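Local coordinates for fatty-acid-binding protein 1 (Arabidopsis thaliana, PDB 4DOO), which binds fatty acids, preferentially saturated ones, through its chalcone-isomerase-like domain, and may take part in alpha-linolenic acid metabolism in the chloroplast, at residues A16-S21 and G46-C51; C51-K56 and D84-I89; Q92-K97 and I140-T145. All coordinates share one frame; numbering follows the deposited sequence.

Contact 1: residues A16-S21 and G46-C51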
loop_
_atom_site.group_PDB
_atom_site.type_symbol
_atom_site.label_atom_id
_atom_site.label_comp_id
_atom_site.label_asym_id
_atom_site.label_seq_id
_atom_site.Cartn_x
_atom_site.Cartn_y
_atom_site.Cartn_z
ATOM N N ALA A 16 5.189 -3.013 -14.602
ATOM C CA ALA A 16 4.638 -4.332 -14.298
ATOM C C ALA A 16 5.398 -5.017 -13.165
ATOM O O ALA A 16 4.885 -5.941 -12.526
ATOM C CB ALA A 16 4.665 -5.204 -15.551
ATOM N N SER A 17 6.623 -4.567 -12.920
ATOM C CA SER A 17 7.430 -5.138 -11.858
ATOM C C SER A 17 8.534 -4.177 -11.478
ATOM O O SER A 17 8.852 -3.253 -12.229
ATOM C CB SER A 17 8.039 -6.473 -12.299
ATOM O OG SER A 17 8.951 -6.297 -13.371
ATOM N N ILE A 18 9.105 -4.392 -10.298
ATOM C CA ILE A 18 10.197 -3.567 -9.799
ATOM C C ILE A 18 11.315 -4.498 -9.336
ATOM O O ILE A 18 11.148 -5.246 -8.374
ATOM C CB ILE A 18 9.745 -2.688 -8.609
ATOM C CG1 ILE A 18 8.648 -1.721 -9.063
ATOM C CG2 ILE A 18 10.932 -1.911 -8.051
ATOM C CD1 ILE A 18 8.109 -0.843 -7.958
ATOM N N GLY A 19 12.443 -4.460 -10.036
ATOM C CA GLY A 19 13.569 -5.303 -9.673
ATOM C C GLY A 19 13.427 -6.753 -10.096
ATOM O O GLY A 19 14.130 -7.627 -9.580
ATOM N N ASP A 20 12.516 -7.012 -11.028
ATOM C CA ASP A 20 12.273 -8.361 -11.540
ATOM C C ASP A 20 11.642 -9.327 -10.538
ATOM O O ASP A 20 11.178 -10.400 -10.920
ATOM C CB ASP A 20 13.576 -8.980 -12.053
ATOM C CG ASP A 20 14.234 -8.143 -13.127
ATOM O OD1 ASP A 20 13.568 -7.849 -14.143
ATOM O OD2 ASP A 20 15.420 -7.784 -12.954
ATOM N N SER A 21 11.621 -8.952 -9.263
ATOM C CA SER A 21 11.065 -9.824 -8.234
ATOM C C SER A 21 9.763 -9.323 -7.608
ATOM O O SER A 21 8.998 -10.102 -7.037
ATOM C CB SER A 21 12.112 -10.043 -7.138
ATOM O OG SER A 21 12.651 -8.806 -6.696
ATOM N N GLY A 46 -0.090 1.785 -6.815
ATOM C CA GLY A 46 0.113 0.461 -7.359
ATOM C C GLY A 46 0.661 -0.391 -6.236
ATOM O O GLY A 46 1.571 0.037 -5.523
ATOM N N VAL A 47 0.102 -1.583 -6.059
ATOM C CA VAL A 47 0.546 -2.472 -4.993
ATOM C C VAL A 47 1.369 -3.618 -5.574
ATOM O O VAL A 47 0.884 -4.368 -6.425
ATOM C CB VAL A 47 -0.655 -3.057 -4.222
ATOM C CG1 VAL A 47 -0.156 -3.914 -3.063
ATOM C CG2 VAL A 47 -1.546 -1.930 -3.704
ATOM N N TYR A 48 2.610 -3.737 -5.099
ATOM C CA TYR A 48 3.547 -4.768 -5.548
ATOM C C TYR A 48 3.869 -5.763 -4.432
ATOM O O TYR A 48 3.934 -5.389 -3.266
ATOM C CB TYR A 48 4.870 -4.140 -5.991
ATOM C CG TYR A 48 4.781 -3.194 -7.160
ATOM C CD1 TYR A 48 4.313 -1.887 -6.997
ATOM C CD2 TYR A 48 5.188 -3.598 -8.427
ATOM C CE1 TYR A 48 4.255 -1.005 -8.069
ATOM C CE2 TYR A 48 5.132 -2.723 -9.512
ATOM C CZ TYR A 48 4.668 -1.428 -9.324
ATOM O OH TYR A 48 4.612 -0.555 -10.390
ATOM N N ALA A 49 4.085 -7.019 -4.803
ATOM C CA ALA A 49 4.426 -8.061 -3.835
ATOM C C ALA A 49 5.526 -8.956 -4.410
ATOM O O ALA A 49 5.518 -9.276 -5.595
ATOM C CB ALA A 49 3.192 -8.892 -3.498
ATOM N N ASP A 50 6.473 -9.349 -3.564
ATOM C CA ASP A 50 7.572 -10.212 -3.986
ATOM C C ASP A 50 7.025 -11.595 -4.322
ATOM O O ASP A 50 6.366 -12.233 -3.499
ATOM C CB ASP A 50 8.620 -10.313 -2.873
ATOM C CG ASP A 50 9.770 -11.231 -3.238
ATOM O OD1 ASP A 50 9.611 -12.467 -3.140
ATOM O OD2 ASP A 50 10.832 -10.714 -3.639
ATOM N N CYS A 51 7.304 -12.052 -5.539
ATOM C CA CYS A 51 6.824 -13.342 -6.020
ATOM C C CYS A 51 7.202 -14.531 -5.158
ATOM O O CYS A 51 6.350 -15.352 -4.819
ATOM C CB CYS A 51 7.328 -13.588 -7.443
ATOM S SG CYS A 51 6.653 -12.439 -8.639
HETATM O O HOH W 1 11.379 -8.357 -4.206
#
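The carbonyl oxygen of Ser-21 is gripped twice from segment 46-51. Cys-51 N donates a hydrogen bond of 3.0 Å to Ser-21 O, with the nitrogen almost on the extension of the C=O bond, and Asp-50 CA lies 3.4 Å from Ser-21 O in a weaker CA-H...O contact. Beside this pair a water links Ser-21 OG, 2.8 Å away, to Asp-50 OD2. The other carboxylate oxygen, OD1, accepts from Asp-53 N, so Asp-50 is the N-cap of helix 51-61, whose first residue supplies the N-H held by Ser-21.

Farther along, Ile-18 lies at roughly a right angle across the Tyr-48 ring. Its CD1 is 3.7 Å from the ring centroid and only 9° off the normal, a CH-pi contact over the middle of the face. An extended Ile-18 (chi2 178°) sets CD1 there, while CG1 stays at 3.7 Å from Tyr-48 CE2. The phenol OH hydrogen-bonds to Pro-15 O. An alanine in place of Tyr-48 would probably leave Ile-18 CD1 without the ring face beneath it and Pro-15 O without its hydroxyl mate.

The two strands are not neighbours in the sheet: strand 22-33 runs between 13-18 and 39-50, and Tyr-48 reaches across it, touching Arg-22 and Leu-24, while strand 87-93 flanks 39-50 on its other side, where Tyr-48 touches Thr-88.

Contact 2: residues C51-K56 and D84-I89; sequences CDDVKK and DIKMTI
Asp-53 and Lys-86 form the polar heart of this contact, where a single carboxylate oxygen serves two donors. Lys-86 N gives Asp-53 OD1 a nearly straight bond of 2.9 Å (176°) from the anti side. The ammonium of the same residue closes a salt bridge at 2.8 Å, Lys-86 NZ to Asp-53 OD1, from the syn side. The lysine can offer both because its chain doubles back: chi3 (-65°) and chi4 (-61°) are both bent, and CE and NZ curl round toward the oxygen.

At the root of the aspartate the packing turns apolar, against the buried Ile-85. Asp-53 CB rests 3.8 Å from Ile-85 CG2, and CG1 of the same isoleucine comes equally close to it. One residue on, Val-54 CG2 approaches Ile-85 CG2 at 4.1 Å, and Val-54 is covered further by Ala-49 and by Leu-202 of helix 189-202. In the chalcone-isomerase fold seen here, helix 51-61 follows directly on strand 39-50, and after a mostly helical excursion without strands the chain returns to lay strand 87-93 antiparallel beside that strand; the contact pins the first turn of the helix to the residues leading into the returning strand.

Lys-86 NZ also has a long, weak ion pair with Asp-50 OD2, the N-cap residue. The outer side is wetter and looser. A water accepts from Lys-86 NZ at 2.8 Å and reaches Asp-53 OD2 at 3.2 Å. On the exposed side Asp-84 OD1 is 6.1 Å from Asp-53 OD1, two like charges not in contact.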
loop_
_atom_site.group_PDB
_atom_site.type_symbol
_atom_site.label_atom_id
_atom_site.label_comp_id
_atom_site.label_asym_id
_atom_site.label_seq_id
_atom_site.Cartn_x
_atom_site.Cartn_y
_atom_site.Cartn_z
ATOM N N CYS A 51 7.304 -12.052 -5.539
ATOM C CA CYS A 51 6.824 -13.342 -6.020
ATOM C C CYS A 51 7.202 -14.531 -5.158
ATOM O O CYS A 51 6.350 -15.352 -4.819
ATOM C CB CYS A 51 7.328 -13.588 -7.443
ATOM S SG CYS A 51 6.653 -12.439 -8.639
ATOM N N ASP A 52 8.482 -14.637 -4.814
ATOM C CA ASP A 52 8.936 -15.764 -4.004
ATOM C C ASP A 52 8.268 -15.803 -2.634
ATOM O O ASP A 52 7.903 -16.871 -2.150
ATOM C CB ASP A 52 10.457 -15.729 -3.829
ATOM C CG ASP A 52 11.202 -15.894 -5.144
ATOM O OD1 ASP A 52 10.813 -16.763 -5.953
ATOM O OD2 ASP A 52 12.189 -15.160 -5.361
ATOM N N ASP A 53 8.120 -14.639 -2.010
ATOM C CA ASP A 53 7.497 -14.549 -0.692
ATOM C C ASP A 53 6.045 -15.010 -0.745
ATOM O O ASP A 53 5.570 -15.707 0.159
ATOM C CB ASP A 53 7.566 -13.111 -0.172
ATOM C CG ASP A 53 8.979 -12.688 0.204
ATOM O OD1 ASP A 53 9.195 -11.479 0.421
ATOM O OD2 ASP A 53 9.871 -13.561 0.291
ATOM N N VAL A 54 5.334 -14.613 -1.797
ATOM C CA VAL A 54 3.941 -15.018 -1.947
ATOM C C VAL A 54 3.863 -16.522 -2.194
ATOM O O VAL A 54 3.028 -17.211 -1.609
ATOM C CB VAL A 54 3.261 -14.271 -3.116
ATOM C CG1 VAL A 54 1.870 -14.832 -3.361
ATOM C CG2 VAL A 54 3.173 -12.790 -2.793
ATOM N N LYS A 55 4.739 -17.034 -3.055
ATOM C CA LYS A 55 4.751 -18.463 -3.354
ATOM C C LYS A 55 4.988 -19.287 -2.093
ATOM O O LYS A 55 4.381 -20.339 -1.912
ATOM C CB LYS A 55 5.833 -18.792 -4.390
ATOM C CG LYS A 55 5.578 -18.209 -5.763
ATOM C CD LYS A 55 6.693 -18.572 -6.735
ATOM C CE LYS A 55 6.424 -17.994 -8.116
ATOM N NZ LYS A 55 7.494 -18.367 -9.081
ATOM N N LYS A 56 5.863 -18.806 -1.215
ATOM C CA LYS A 56 6.157 -19.529 0.014
ATOM C C LYS A 56 4.957 -19.556 0.960
ATOM O O LYS A 56 4.654 -20.588 1.556
ATOM C CB LYS A 56 7.367 -18.918 0.726
ATOM C CG LYS A 56 7.723 -19.640 2.016
ATOM C CD LYS A 56 8.980 -19.091 2.661
ATOM C CE LYS A 56 9.239 -19.780 3.990
ATOM N NZ LYS A 56 9.254 -21.261 3.841
ATOM N N ASP A 84 5.533 -12.483 6.241
ATOM C CA ASP A 84 6.728 -11.699 5.983
ATOM C C ASP A 84 6.918 -11.676 4.474
ATOM O O ASP A 84 7.728 -12.414 3.916
ATOM C CB ASP A 84 7.944 -12.320 6.679
ATOM C CG ASP A 84 9.192 -11.463 6.545
ATOM O OD1 ASP A 84 9.057 -10.226 6.417
ATOM O OD2 ASP A 84 10.307 -12.022 6.586
ATOM N N ILE A 85 6.133 -10.829 3.820
ATOM C CA ILE A 85 6.174 -10.684 2.378
ATOM C C ILE A 85 6.603 -9.261 2.036
ATOM O O ILE A 85 5.985 -8.295 2.486
ATOM C CB ILE A 85 4.774 -10.959 1.757
ATOM C CG1 ILE A 85 4.418 -12.438 1.923
ATOM C CG2 ILE A 85 4.759 -10.548 0.287
ATOM C CD1 ILE A 85 2.989 -12.790 1.518
ATOM N N LYS A 86 7.677 -9.142 1.264
ATOM C CA LYS A 86 8.172 -7.839 0.845
ATOM C C LYS A 86 7.162 -7.243 -0.124
ATOM O O LYS A 86 6.729 -7.901 -1.071
ATOM C CB LYS A 86 9.534 -7.976 0.162
ATOM C CG LYS A 86 10.659 -8.338 1.127
ATOM C CD LYS A 86 12.017 -8.393 0.434
ATOM C CE LYS A 86 12.099 -9.508 -0.592
ATOM N NZ LYS A 86 11.897 -10.849 0.033
ATOM N N MET A 87 6.786 -5.996 0.122
ATOM C CA MET A 87 5.827 -5.323 -0.730
ATOM C C MET A 87 6.198 -3.867 -0.943
ATOM O O MET A 87 6.979 -3.284 -0.182
ATOM C CB MET A 87 4.434 -5.372 -0.108
ATOM C CG MET A 87 3.908 -6.760 0.201
ATOM S SD MET A 87 2.208 -6.642 0.774
ATOM C CE MET A 87 1.686 -8.365 0.668
ATOM N N THR A 88 5.618 -3.284 -1.984
ATOM C CA THR A 88 5.842 -1.880 -2.289
ATOM C C THR A 88 4.510 -1.254 -2.667
ATOM O O THR A 88 3.712 -1.860 -3.388
ATOM C CB THR A 88 6.810 -1.680 -3.483
ATOM O OG1 THR A 88 8.120 -2.128 -3.127
ATOM C CG2 THR A 88 6.890 -0.197 -3.864
ATOM N N ILE A 89 4.266 -0.058 -2.143
ATOM C CA ILE A 89 3.067 0.697 -2.473
ATOM C C ILE A 89 3.624 1.953 -3.134
ATOM O O ILE A 89 4.270 2.765 -2.475
ATOM C CB ILE A 89 2.263 1.134 -1.220
ATOM C CG1 ILE A 89 1.799 -0.087 -0.425
ATOM C CG2 ILE A 89 1.066 1.980 -1.647
ATOM C CD1 ILE A 89 0.911 -1.026 -1.212
HETATM O O HOH W 2 12.391 -13.110 -1.548
#

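Contact 3: residues Q92-K97 and I140-T145. With DAO (lauric acid), chain D.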
loop_
_atom_site.group_PDB
_atom_site.type_symbol
_atom_site.label_atom_id
_atom_site.label_comp_id
_atom_site.label_asym_id
_atom_site.label_seq_id
_atom_site.Cartn_x
_atom_site.Cartn_y
_atom_site.Cartn_z
ATOM N N GLN A 92 1.495 8.026 -6.786
ATOM C CA GLN A 92 1.797 9.065 -7.767
ATOM C C GLN A 92 0.722 10.127 -7.585
ATOM O O GLN A 92 -0.463 9.877 -7.836
ATOM C CB GLN A 92 1.774 8.507 -9.191
ATOM C CG GLN A 92 2.933 7.567 -9.489
ATOM C CD GLN A 92 2.982 7.161 -10.945
ATOM O OE1 GLN A 92 3.187 7.996 -11.825
ATOM N NE2 GLN A 92 2.788 5.876 -11.207
ATOM N N ILE A 93 1.139 11.307 -7.134
ATOM C CA ILE A 93 0.219 12.405 -6.859
ATOM C C ILE A 93 -0.537 12.902 -8.081
ATOM O O ILE A 93 0.066 13.281 -9.085
ATOM C CB ILE A 93 0.967 13.600 -6.200
ATOM C CG1 ILE A 93 1.732 13.114 -4.965
ATOM C CG2 ILE A 93 -0.022 14.696 -5.805
ATOM C CD1 ILE A 93 0.864 12.439 -3.917
ATOM N N VAL A 94 -1.863 12.905 -7.975
ATOM C CA VAL A 94 -2.742 13.349 -9.051
ATOM C C VAL A 94 -3.228 14.793 -8.860
ATOM O O VAL A 94 -3.101 15.621 -9.768
ATOM C CB VAL A 94 -3.974 12.416 -9.167
ATOM C CG1 VAL A 94 -4.960 12.963 -10.189
ATOM C CG2 VAL A 94 -3.523 11.014 -9.564
ATOM N N TYR A 95 -3.794 15.084 -7.691
ATOM C CA TYR A 95 -4.305 16.417 -7.387
ATOM C C TYR A 95 -3.149 17.417 -7.356
ATOM O O TYR A 95 -2.148 17.199 -6.674
ATOM C CB TYR A 95 -5.036 16.406 -6.039
ATOM C CG TYR A 95 -5.802 17.677 -5.732
ATOM C CD1 TYR A 95 -6.772 18.159 -6.611
ATOM C CD2 TYR A 95 -5.564 18.391 -4.555
ATOM C CE1 TYR A 95 -7.489 19.323 -6.327
ATOM C CE2 TYR A 95 -6.275 19.554 -4.263
ATOM C CZ TYR A 95 -7.235 20.014 -5.155
ATOM O OH TYR A 95 -7.933 21.167 -4.878
ATOM N N GLY A 96 -3.300 18.525 -8.078
ATOM C CA GLY A 96 -2.231 19.510 -8.140
ATOM C C GLY A 96 -2.207 20.638 -7.123
ATOM O O GLY A 96 -1.290 21.461 -7.148
ATOM N N LYS A 97 -3.183 20.687 -6.223
ATOM C CA LYS A 97 -3.224 21.763 -5.237
ATOM C C LYS A 97 -3.183 21.315 -3.781
ATOM O O LYS A 97 -3.861 21.885 -2.926
ATOM C CB LYS A 97 -4.459 22.635 -5.486
ATOM C CG LYS A 97 -4.349 23.490 -6.744
ATOM C CD LYS A 97 -5.709 23.779 -7.370
ATOM C CE LYS A 97 -6.331 22.509 -7.944
ATOM N NZ LYS A 97 -7.594 22.775 -8.694
ATOM N N ILE A 140 4.259 19.130 -2.297
ATOM C CA ILE A 140 3.863 17.790 -2.719
ATOM C C ILE A 140 3.058 17.996 -4.007
ATOM O O ILE A 140 1.836 17.839 -4.043
ATOM C CB ILE A 140 3.024 17.097 -1.608
ATOM C CG1 ILE A 140 2.569 15.724 -2.084
ATOM C CG2 ILE A 140 1.852 17.968 -1.229
ATOM C CD1 ILE A 140 3.710 14.803 -2.435
ATOM N N PRO A 141 3.758 18.358 -5.092
ATOM C CA PRO A 141 3.140 18.609 -6.390
ATOM C C PRO A 141 2.669 17.387 -7.165
ATOM O O PRO A 141 3.102 16.258 -6.916
ATOM C CB PRO A 141 4.233 19.369 -7.131
ATOM C CG PRO A 141 5.465 18.642 -6.683
ATOM C CD PRO A 141 5.227 18.512 -5.173
ATOM N N ARG A 142 1.775 17.643 -8.113
ATOM C CA ARG A 142 1.252 16.608 -8.992
ATOM C C ARG A 142 2.444 15.941 -9.674
ATOM O O ARG A 142 3.438 16.603 -9.992
ATOM C CB ARG A 142 0.332 17.239 -10.046
ATOM C CG ARG A 142 -0.201 16.283 -11.115
ATOM C CD ARG A 142 -1.005 17.071 -12.146
ATOM N NE ARG A 142 -1.344 16.318 -13.354
ATOM C CZ ARG A 142 -2.318 15.416 -13.440
ATOM N NH1 ARG A 142 -3.067 15.137 -12.383
ATOM N NH2 ARG A 142 -2.557 14.806 -14.596
ATOM N N ASN A 143 2.336 14.632 -9.876
ATOM C CA ASN A 143 3.366 13.811 -10.514
ATOM C C ASN A 143 4.505 13.388 -9.587
ATOM O O ASN A 143 5.463 12.750 -10.031
ATOM C CB ASN A 143 3.927 14.509 -11.760
ATOM C CG ASN A 143 2.872 14.728 -12.826
ATOM O OD1 ASN A 143 2.143 13.806 -13.187
ATOM N ND2 ASN A 143 2.788 15.950 -13.337
ATOM N N SER A 144 4.410 13.745 -8.308
ATOM C CA SER A 144 5.433 13.336 -7.342
ATOM C C SER A 144 5.210 11.845 -7.106
ATOM O O SER A 144 4.068 11.383 -7.126
ATOM C CB SER A 144 5.267 14.077 -6.008
ATOM O OG SER A 144 5.425 15.477 -6.159
ATOM N N THR A 145 6.287 11.096 -6.896
ATOM C CA THR A 145 6.178 9.659 -6.656
ATOM C C THR A 145 6.732 9.304 -5.280
ATOM O O THR A 145 7.847 9.695 -4.930
ATOM C CB THR A 145 6.961 8.839 -7.711
ATOM O OG1 THR A 145 6.388 9.046 -9.007
ATOM C CG2 THR A 145 6.913 7.356 -7.380
HETATM O O1 DAO D . -10.406 20.250 -0.666
HETATM O O2 DAO D . -8.373 20.594 -1.435
HETATM C C1 DAO D . -9.268 19.839 -0.990
HETATM C C2 DAO D . -8.963 18.365 -0.838
HETATM C C3 DAO D . -8.217 18.117 0.470
HETATM C C4 DAO D . -7.049 17.161 0.259
HETATM C C5 DAO D . -7.319 15.813 0.920
HETATM C C6 DAO D . -6.109 15.345 1.716
HETATM C C7 DAO D . -5.653 13.962 1.262
HETATM C C8 DAO D . -4.148 13.809 1.435
HETATM C C9 DAO D . -3.738 12.343 1.521
HETATM C C10 DAO D . -2.626 12.037 0.519
HETATM C C11 DAO D . -1.326 11.673 1.222
HETATM C C12 DAO D . -0.181 11.589 0.234
HETATM O O HOH W 3 4.566 10.565 -11.987
HETATM O O HOH W 4 -0.439 18.799 -5.292
HETATM O O HOH W 5 1.106 20.375 -8.420
#
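Ile-93, Arg-142 and Gln-92 carry most of this contact, each in a different way. Ile-93 uses both its backbone and its side chain: Ile-93 N donates to Ser-144 O at 2.9 Å, and Ile-93 O accepts from Asn-143 N at 2.8 Å in a nearly straight bond. Between these bonds its side chain faces the loop, CB lying close to Pro-141 O, and CG1 meets Ile-140 CD1 at 3.6 Å, the two isoleucines crossing at about a right angle.

In Arg-142 CG leaves anti to the backbone N (chi1 175°), 3.3 Å from Val-94 O, and the chain beyond is extended to NE. Its NH1 bonds Val-94 O at 2.7 Å, the oxygen lying in the guanidinium plane at its edge. Bent at the hydrogen (148°), the bond nevertheless ties down the far end of the arginine.

Gln-92 pairs with Thr-145 as an antiparallel non-hydrogen-bonded pair, their side chains side by side with Gln-92 CG 3.8 Å from Thr-145 OG1. The amide of Gln-92 gives NE2 to Ser-13 O, while a water joins OE1 to Asn-143 O.

Within the loop, Pro-141 to Ser-144 form a type II beta turn, its Ser-144 N to Pro-141 O bond joined by Ser-144 OG, which donates to the same oxygen at 2.6 Å. The loop leads into strand 145-151 beside the end of strand 87-93, at the fatty-acid site: Tyr-95 belongs to the pocket of one lauric acid, and Ile-93 packs on Tyr-43, a dodecanoate-binding residue.

The three contacts follow one another along the chain in series, each closing before the next opens, and all reach the same antiparallel sheet. Contacts 1 and 2 are close neighbours, their centres 9 Å apart: they share Cys-51, where strand 39-50 passes into helix 51-61, and strands 39-50 and 87-93 are bonded side by side between them. Contact 3 takes up strand 87-93 where contact 2 leaves it, yet its centre lies about 28 Å from that of contact 2, across the chain's centre, and 22 Å from that of contact 1. Strand 87-93 thus runs from contact 2, away from the annotated sites where helix 51-61 begins, to the end where lauric acid binds.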